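Local coordinates for protein lipase (Streptomyces rimosus, PDB 5MAL) that hydrolyses triacylglycerols and a range of other esters, preferring medium-length acyl chains, as a secreted serine esterase of the GDSL family, at residues A36-S41 / G225-L230; D59-Q64 / L120-D125; D169-T174 / F183-V188. One frame throughout, in Å; residues are numbered along the deposited sequence.

Contact 1: A36-S41 / G225-L230; sequences ALWAAS and GYLPVL
Leu230 presses its CD2 methyl against the indole of Trp38, with CD2 3.4 Å from Trp38 CD1; the approach is oblique, and the two side chains cross at about a right angle. Leu230 CG stays close behind, 3.6 Å from the same Trp38 CD1. One turn back, Leu227 divides its two methyls between neighbours: CD1 lies near the plane of the indole at its edge and comes 3.8 Å from Trp38 N, while CD2 meets Leu37 CB at 3.7 Å. A branched leucine suits this place because one side chain can touch both the backbone and side chains of the facing helix.

Two torsions set up the meeting. With Trp38 CG anti to the backbone N (chi1 -165°), the indole runs past helix 219-232 and turns its CD1 corner to Leu230, whose CG has the same relation to its own N. The helix segments themselves cross at -51°, their axes 9.9 Å apart, and Trp38 and Leu227 are nearest in register. Ser41 OG donates to the backbone oxygen Leu37 O over 2.8 Å, beside the interface.

Farther out, Trp38 meets Tyr4 edge-to-face and stacks on His42, and Leu230 rests on Val137 of the central sheet. The two helices thus cover one side of the parallel sheet of this SGNH hydrolase fold. The one polar atom of the indole, NE1, is hydrogen-bonded to Thr234 O, so the N-H can sit buried. With no hydrogen bond between the two segments, it is the fit of leucine methyls to the indole and to Leu37 that holds them together.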
# COMPACT_ATOMS: atom_id res chain seq x y z
N ALA A 36 0.82 -1.17 -12.91
CA ALA A 36 0.40 -1.52 -14.26
C ALA A 36 0.18 -0.26 -15.10
O ALA A 36 0.54 -0.20 -16.27
CB ALA A 36 -0.85 -2.37 -14.23
N LEU A 37 -0.42 0.76 -14.49
CA LEU A 37 -0.60 2.03 -15.19
C LEU A 37 0.74 2.68 -15.54
O LEU A 37 0.91 3.26 -16.63
CB LEU A 37 -1.42 3.00 -14.34
CG LEU A 37 -2.88 2.62 -14.11
CD1 LEU A 37 -3.52 3.64 -13.19
CD2 LEU A 37 -3.64 2.54 -15.43
N TRP A 38 1.69 2.60 -14.62
CA TRP A 38 3.00 3.13 -14.88
C TRP A 38 3.64 2.39 -16.05
O TRP A 38 4.14 3.01 -16.98
CB TRP A 38 3.89 3.03 -13.64
CG TRP A 38 5.11 3.88 -13.73
CD1 TRP A 38 5.27 5.15 -13.24
CD2 TRP A 38 6.36 3.52 -14.32
NE1 TRP A 38 6.54 5.60 -13.50
CE2 TRP A 38 7.23 4.62 -14.17
CE3 TRP A 38 6.82 2.37 -14.98
CZ2 TRP A 38 8.54 4.60 -14.64
CZ3 TRP A 38 8.13 2.36 -15.45
CH2 TRP A 38 8.96 3.47 -15.28
N ALA A 39 3.60 1.07 -16.02
CA ALA A 39 4.28 0.30 -17.06
C ALA A 39 3.62 0.60 -18.41
O ALA A 39 4.30 0.78 -19.42
CB ALA A 39 4.25 -1.20 -16.74
N ALA A 40 2.29 0.70 -18.40
CA ALA A 40 1.54 0.90 -19.64
C ALA A 40 1.74 2.29 -20.24
O ALA A 40 1.40 2.52 -21.40
CB ALA A 40 0.06 0.65 -19.40
N SER A 41 2.31 3.20 -19.46
CA SER A 41 2.48 4.58 -19.91
C SER A 41 3.95 4.97 -20.01
O SER A 41 4.27 6.13 -20.25
CB SER A 41 1.75 5.55 -18.98
OG SER A 41 2.23 5.46 -17.64
N GLY A 225 -4.38 8.78 -7.27
CA GLY A 225 -3.84 8.82 -5.93
C GLY A 225 -2.44 8.22 -5.97
O GLY A 225 -1.46 8.93 -5.78
N TYR A 226 -2.35 6.93 -6.25
CA TYR A 226 -1.04 6.27 -6.23
C TYR A 226 -0.14 6.58 -7.41
O TYR A 226 1.02 6.92 -7.22
CB TYR A 226 -1.20 4.76 -6.13
CG TYR A 226 -1.22 4.33 -4.71
CD1 TYR A 226 -2.41 4.30 -3.99
CD2 TYR A 226 -0.04 3.98 -4.05
CE1 TYR A 226 -2.43 3.92 -2.66
CE2 TYR A 226 -0.04 3.62 -2.73
CZ TYR A 226 -1.24 3.59 -2.04
OH TYR A 226 -1.24 3.22 -0.73
N LEU A 227 -0.67 6.45 -8.62
CA LEU A 227 0.19 6.57 -9.80
C LEU A 227 0.90 7.93 -9.88
O LEU A 227 2.08 7.97 -10.18
CB LEU A 227 -0.63 6.32 -11.07
CG LEU A 227 0.13 6.64 -12.37
CD1 LEU A 227 1.33 5.72 -12.55
CD2 LEU A 227 -0.82 6.55 -13.57
N PRO A 228 0.20 9.04 -9.58
CA PRO A 228 0.93 10.30 -9.68
C PRO A 228 2.09 10.37 -8.69
O PRO A 228 3.12 11.01 -8.96
CB PRO A 228 -0.14 11.35 -9.37
CG PRO A 228 -1.42 10.70 -9.83
CD PRO A 228 -1.25 9.27 -9.39
N VAL A 229 1.96 9.69 -7.56
CA VAL A 229 3.05 9.67 -6.59
C VAL A 229 4.24 8.85 -7.11
O VAL A 229 5.38 9.25 -6.93
CB VAL A 229 2.55 9.13 -5.25
CG1 VAL A 229 3.68 9.07 -4.26
CG2 VAL A 229 1.47 10.06 -4.74
N LEU A 230 3.98 7.73 -7.77
CA LEU A 230 5.07 7.01 -8.40
C LEU A 230 5.70 7.88 -9.48
O LEU A 230 6.92 7.98 -9.55
CB LEU A 230 4.61 5.67 -8.98
CG LEU A 230 5.73 4.91 -9.69
CD1 LEU A 230 6.88 4.60 -8.72
CD2 LEU A 230 5.14 3.63 -10.25

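Contact 2: D59-Q64 / L120-D125; sequences DVLAKQ and LDQVYD
Leu61 reaches across to the 120-125 segment with both methyls: CD2 sits 3.9 Å from Gln122 O and 4.1 Å from Val123 CA, whereas CD1 touches Gln122 CB. Its CG lies anti to the carbonyl carbon (chi1 -64°), which carries the two methyls across to the facing backbone. Val123, the other residue heavily covered here, answers with its two branches. Its CG1 meets Val60 CG1 at 3.9 Å, the two valine side chains crossing at about a right angle, and its CG2 borders Leu61 CD2 at a looser 4.3 Å. The helix axes run 10.0 Å apart, inclined at 33°; the compact valines meet methyl to methyl on the buried side, and the longer Leu61 spans the more open side, over main chain and the aliphatic start of Gln122.

Helix 57-64 is thereby laid against the long helix 98-130 on one side of the sheet. Val60 also touches Ile79, and its side chain is about 11 Å from that of the nucleophile Ser10. On helix 57-64, Lys63 NZ forms a long salt bridge with Asp59 OD1, apart from the interface. With no hydrogen bond between the two segments, the contact depends on methyl packing, buried at the valines and giving way to solvent toward Gln122.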
# COMPACT_ATOMS: atom_id res chain seq x y z
N ASP A 59 6.26 -12.55 2.87
CA ASP A 59 5.79 -13.02 1.58
C ASP A 59 6.57 -12.35 0.46
O ASP A 59 6.82 -12.95 -0.58
CB ASP A 59 4.29 -12.74 1.43
CG ASP A 59 3.49 -13.41 2.52
OD1 ASP A 59 3.58 -14.65 2.63
OD2 ASP A 59 2.82 -12.70 3.29
N VAL A 60 6.95 -11.09 0.68
CA VAL A 60 7.77 -10.40 -0.30
C VAL A 60 9.09 -11.15 -0.42
O VAL A 60 9.56 -11.43 -1.53
CB VAL A 60 8.01 -8.92 0.08
CG1 VAL A 60 8.96 -8.29 -0.91
CG2 VAL A 60 6.68 -8.15 0.09
N LEU A 61 9.66 -11.53 0.72
CA LEU A 61 10.92 -12.27 0.74
C LEU A 61 10.80 -13.65 0.09
O LEU A 61 11.68 -14.08 -0.66
CB LEU A 61 11.41 -12.42 2.18
CG LEU A 61 11.76 -11.11 2.89
CD1 LEU A 61 12.08 -11.34 4.35
CD2 LEU A 61 12.93 -10.46 2.19
N ALA A 62 9.69 -14.34 0.35
CA ALA A 62 9.53 -15.71 -0.12
C ALA A 62 9.06 -15.85 -1.56
O ALA A 62 9.35 -16.85 -2.21
CB ALA A 62 8.56 -16.46 0.81
N LYS A 63 8.32 -14.87 -2.07
CA LYS A 63 7.60 -15.07 -3.32
C LYS A 63 7.82 -13.97 -4.35
O LYS A 63 7.52 -14.18 -5.52
CB LYS A 63 6.09 -15.21 -3.05
CG LYS A 63 5.65 -16.51 -2.38
CD LYS A 63 4.12 -16.64 -2.35
CE LYS A 63 3.47 -15.49 -1.59
NZ LYS A 63 2.51 -15.91 -0.53
N GLN A 64 8.29 -12.80 -3.91
CA GLN A 64 8.21 -11.60 -4.77
C GLN A 64 9.53 -11.03 -5.30
O GLN A 64 9.52 -10.27 -6.27
CB GLN A 64 7.50 -10.48 -4.03
CG GLN A 64 6.09 -10.83 -3.56
CD GLN A 64 5.35 -9.59 -3.12
OE1 GLN A 64 5.84 -8.47 -3.32
NE2 GLN A 64 4.17 -9.77 -2.53
N LEU A 120 10.77 -4.24 7.65
CA LEU A 120 11.01 -3.44 6.45
C LEU A 120 12.48 -3.53 6.05
O LEU A 120 12.81 -3.70 4.87
CB LEU A 120 10.59 -1.99 6.66
CG LEU A 120 9.10 -1.77 6.88
CD1 LEU A 120 8.85 -0.29 7.14
CD2 LEU A 120 8.32 -2.25 5.66
N ASP A 121 13.36 -3.41 7.04
CA ASP A 121 14.79 -3.54 6.79
C ASP A 121 15.11 -4.86 6.10
O ASP A 121 15.95 -4.90 5.20
CB ASP A 121 15.59 -3.43 8.09
CG ASP A 121 15.76 -2.00 8.53
OD1 ASP A 121 15.69 -1.09 7.68
OD2 ASP A 121 16.00 -1.79 9.74
N GLN A 122 14.44 -5.93 6.52
CA GLN A 122 14.63 -7.23 5.89
C GLN A 122 14.40 -7.15 4.40
O GLN A 122 15.22 -7.63 3.60
CB GLN A 122 13.70 -8.27 6.50
CG GLN A 122 14.14 -8.77 7.85
CD GLN A 122 13.27 -9.89 8.35
OE1 GLN A 122 12.05 -9.72 8.52
NE2 GLN A 122 13.87 -11.05 8.56
N VAL A 123 13.29 -6.54 4.02
CA VAL A 123 12.97 -6.40 2.62
C VAL A 123 13.94 -5.42 1.97
O VAL A 123 14.45 -5.68 0.88
CB VAL A 123 11.53 -5.92 2.41
CG1 VAL A 123 11.26 -5.68 0.92
CG2 VAL A 123 10.55 -6.93 2.98
N TYR A 124 14.17 -4.29 2.62
CA TYR A 124 14.93 -3.23 1.96
C TYR A 124 16.39 -3.66 1.79
O TYR A 124 17.03 -3.31 0.80
CB TYR A 124 14.86 -1.91 2.74
CG TYR A 124 13.48 -1.30 2.86
CD1 TYR A 124 12.37 -1.84 2.21
CD2 TYR A 124 13.29 -0.16 3.63
CE1 TYR A 124 11.10 -1.25 2.35
CE2 TYR A 124 12.06 0.42 3.78
CZ TYR A 124 10.97 -0.12 3.14
OH TYR A 124 9.77 0.51 3.34
N ASP A 125 16.91 -4.43 2.75
CA ASP A 125 18.25 -5.00 2.63
C ASP A 125 18.35 -5.89 1.40
O ASP A 125 19.37 -5.91 0.70
CB ASP A 125 18.62 -5.83 3.86
CG ASP A 125 19.01 -5.00 5.05
OD1 ASP A 125 19.29 -3.80 4.90
OD2 ASP A 125 19.05 -5.58 6.15

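Contact 3: D169-T174 / F183-V188; sequences DINAVT and FAFGDV
Phe185 overlaps one flank of helix 159-180 with the far end of its ring: CE1 touches Thr174 CG2 at 3.8 Å, and CZ lies against Asn171. This is the return leg of a beta-alpha-beta crossover, in which strand 135-139 leads through helix 159-180 to the parallel neighbouring strand 184-186, the last strand on this side of the sheet. With CG anti to the backbone N (chi1 -179°), the phenyl group stands off the strand and reaches the helix.

The ring bridges one helical turn. Asn171 O approaches it obliquely, 3.7 Å from Phe185 CZ, whereas Asn171 OD1 lies in the ring plane at its edge, 3.9 Å from CZ, a place where the slightly positive ring hydrogens would suit an oxygen. The amide plane is turned 59° from the ring, and Asn171 ND2 is held by Tyr141 O, so the asparagine is anchored to the loop beyond strand 135-139. An alanine in place of Phe185 would end at CB, and would probably leave Thr174 CG2 and Asn171 OD1 without the ring they touch, with a gap between strand and helix.

Beyond the ring, Asp187 caps the backbone N of Asn189 as the chain turns into helix 189-192. Threonine suits its position doubly, its methyl serving the phenylalanine and its hydroxyl the helix. Thr174 OG1 donates to Ile170 O over 2.6 Å, at a C=O...donor angle of 150°, while Thr174 N reaches that oxygen from the opposite face of the carbonyl plane.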
# COMPACT_ATOMS: atom_id res chain seq x y z
N ASP A 169 1.26 6.56 11.55
CA ASP A 169 2.36 5.79 12.15
C ASP A 169 3.11 5.02 11.09
O ASP A 169 4.33 5.07 11.04
CB ASP A 169 1.85 4.80 13.21
CG ASP A 169 1.49 5.47 14.53
OD1 ASP A 169 1.59 6.71 14.65
OD2 ASP A 169 1.09 4.74 15.46
N ILE A 170 2.38 4.29 10.23
CA ILE A 170 3.07 3.41 9.30
C ILE A 170 3.82 4.23 8.28
O ILE A 170 4.91 3.82 7.86
CB ILE A 170 2.11 2.39 8.62
CG1 ILE A 170 2.92 1.21 8.07
CG2 ILE A 170 1.24 3.03 7.55
CD1 ILE A 170 2.09 -0.01 7.79
N ASN A 171 3.27 5.39 7.91
CA ASN A 171 3.93 6.26 6.94
C ASN A 171 5.19 6.92 7.50
O ASN A 171 6.19 7.07 6.80
CB ASN A 171 2.96 7.33 6.44
CG ASN A 171 1.91 6.74 5.52
OD1 ASN A 171 2.17 5.73 4.86
ND2 ASN A 171 0.72 7.34 5.49
N ALA A 172 5.13 7.30 8.78
CA ALA A 172 6.31 7.84 9.46
C ALA A 172 7.39 6.78 9.56
O ALA A 172 8.53 7.04 9.22
CB ALA A 172 5.94 8.36 10.85
N VAL A 173 7.03 5.59 10.03
CA VAL A 173 7.99 4.50 10.17
C VAL A 173 8.62 4.17 8.81
O VAL A 173 9.83 4.00 8.68
CB VAL A 173 7.35 3.24 10.75
CG1 VAL A 173 8.27 2.05 10.62
CG2 VAL A 173 6.99 3.47 12.22
N THR A 174 7.77 4.13 7.80
CA THR A 174 8.21 3.71 6.48
C THR A 174 9.03 4.78 5.77
O THR A 174 10.01 4.46 5.10
CB THR A 174 7.00 3.32 5.62
OG1 THR A 174 6.28 2.29 6.29
CG2 THR A 174 7.46 2.78 4.29
N PHE A 183 16.16 5.04 -0.24
CA PHE A 183 15.00 4.90 -1.13
C PHE A 183 14.16 6.15 -1.06
O PHE A 183 14.13 6.84 -0.04
CB PHE A 183 14.13 3.72 -0.75
CG PHE A 183 14.84 2.39 -0.72
CD1 PHE A 183 16.03 2.19 -1.40
CD2 PHE A 183 14.28 1.32 -0.03
CE1 PHE A 183 16.66 0.95 -1.36
CE2 PHE A 183 14.90 0.10 0.01
CZ PHE A 183 16.10 -0.10 -0.66
N ALA A 184 13.47 6.45 -2.16
CA ALA A 184 12.48 7.51 -2.15
C ALA A 184 11.25 7.01 -1.42
O ALA A 184 10.94 5.82 -1.46
CB ALA A 184 12.11 7.93 -3.56
N PHE A 185 10.58 7.92 -0.72
CA PHE A 185 9.27 7.64 -0.14
C PHE A 185 8.22 8.49 -0.84
O PHE A 185 8.40 9.71 -1.01
CB PHE A 185 9.24 7.92 1.36
CG PHE A 185 7.92 7.64 1.99
CD1 PHE A 185 7.53 6.34 2.25
CD2 PHE A 185 7.04 8.68 2.29
CE1 PHE A 185 6.29 6.07 2.83
CE2 PHE A 185 5.81 8.41 2.86
CZ PHE A 185 5.45 7.10 3.14
N GLY A 186 7.14 7.86 -1.25
CA GLY A 186 6.05 8.55 -1.89
C GLY A 186 4.88 8.62 -0.93
O GLY A 186 4.25 7.61 -0.60
N ASP A 187 4.62 9.82 -0.44
CA ASP A 187 3.52 10.05 0.49
C ASP A 187 2.23 10.20 -0.30
O ASP A 187 2.02 11.20 -0.98
CB ASP A 187 3.80 11.30 1.32
CG ASP A 187 2.67 11.63 2.28
OD1 ASP A 187 1.71 10.83 2.40
OD2 ASP A 187 2.76 12.69 2.94
N VAL A 188 1.34 9.23 -0.20
CA VAL A 188 0.15 9.30 -1.05
C VAL A 188 -0.95 10.17 -0.44
O VAL A 188 -1.97 10.39 -1.07
CB VAL A 188 -0.41 7.90 -1.37
CG1 VAL A 188 0.61 7.12 -2.21
CG2 VAL A 188 -0.79 7.14 -0.10

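Overall arrangement
Contact 3 is the buried one, nearest the centre of the chain; contacts 1 and 2 are partly buried and farther out. Each joins different elements: two pairs of helices in contacts 1 and 2, a helix and an edge strand in contact 3. Contacts 1 and 2, 22 Å apart between centres, do not touch and lie on opposite sides of the sheet. Contact 3 links them: Val229 CG1 packs on Gly186 CA at 3.4 Å, while Tyr124 CB meets Phe183 CE2 at 3.4 Å. Chemically, the helix pairs rely on aliphatic side chains, with one indole in contact 1, whereas contact 3 sets a phenyl ring against a methyl and amide and carbonyl oxygens.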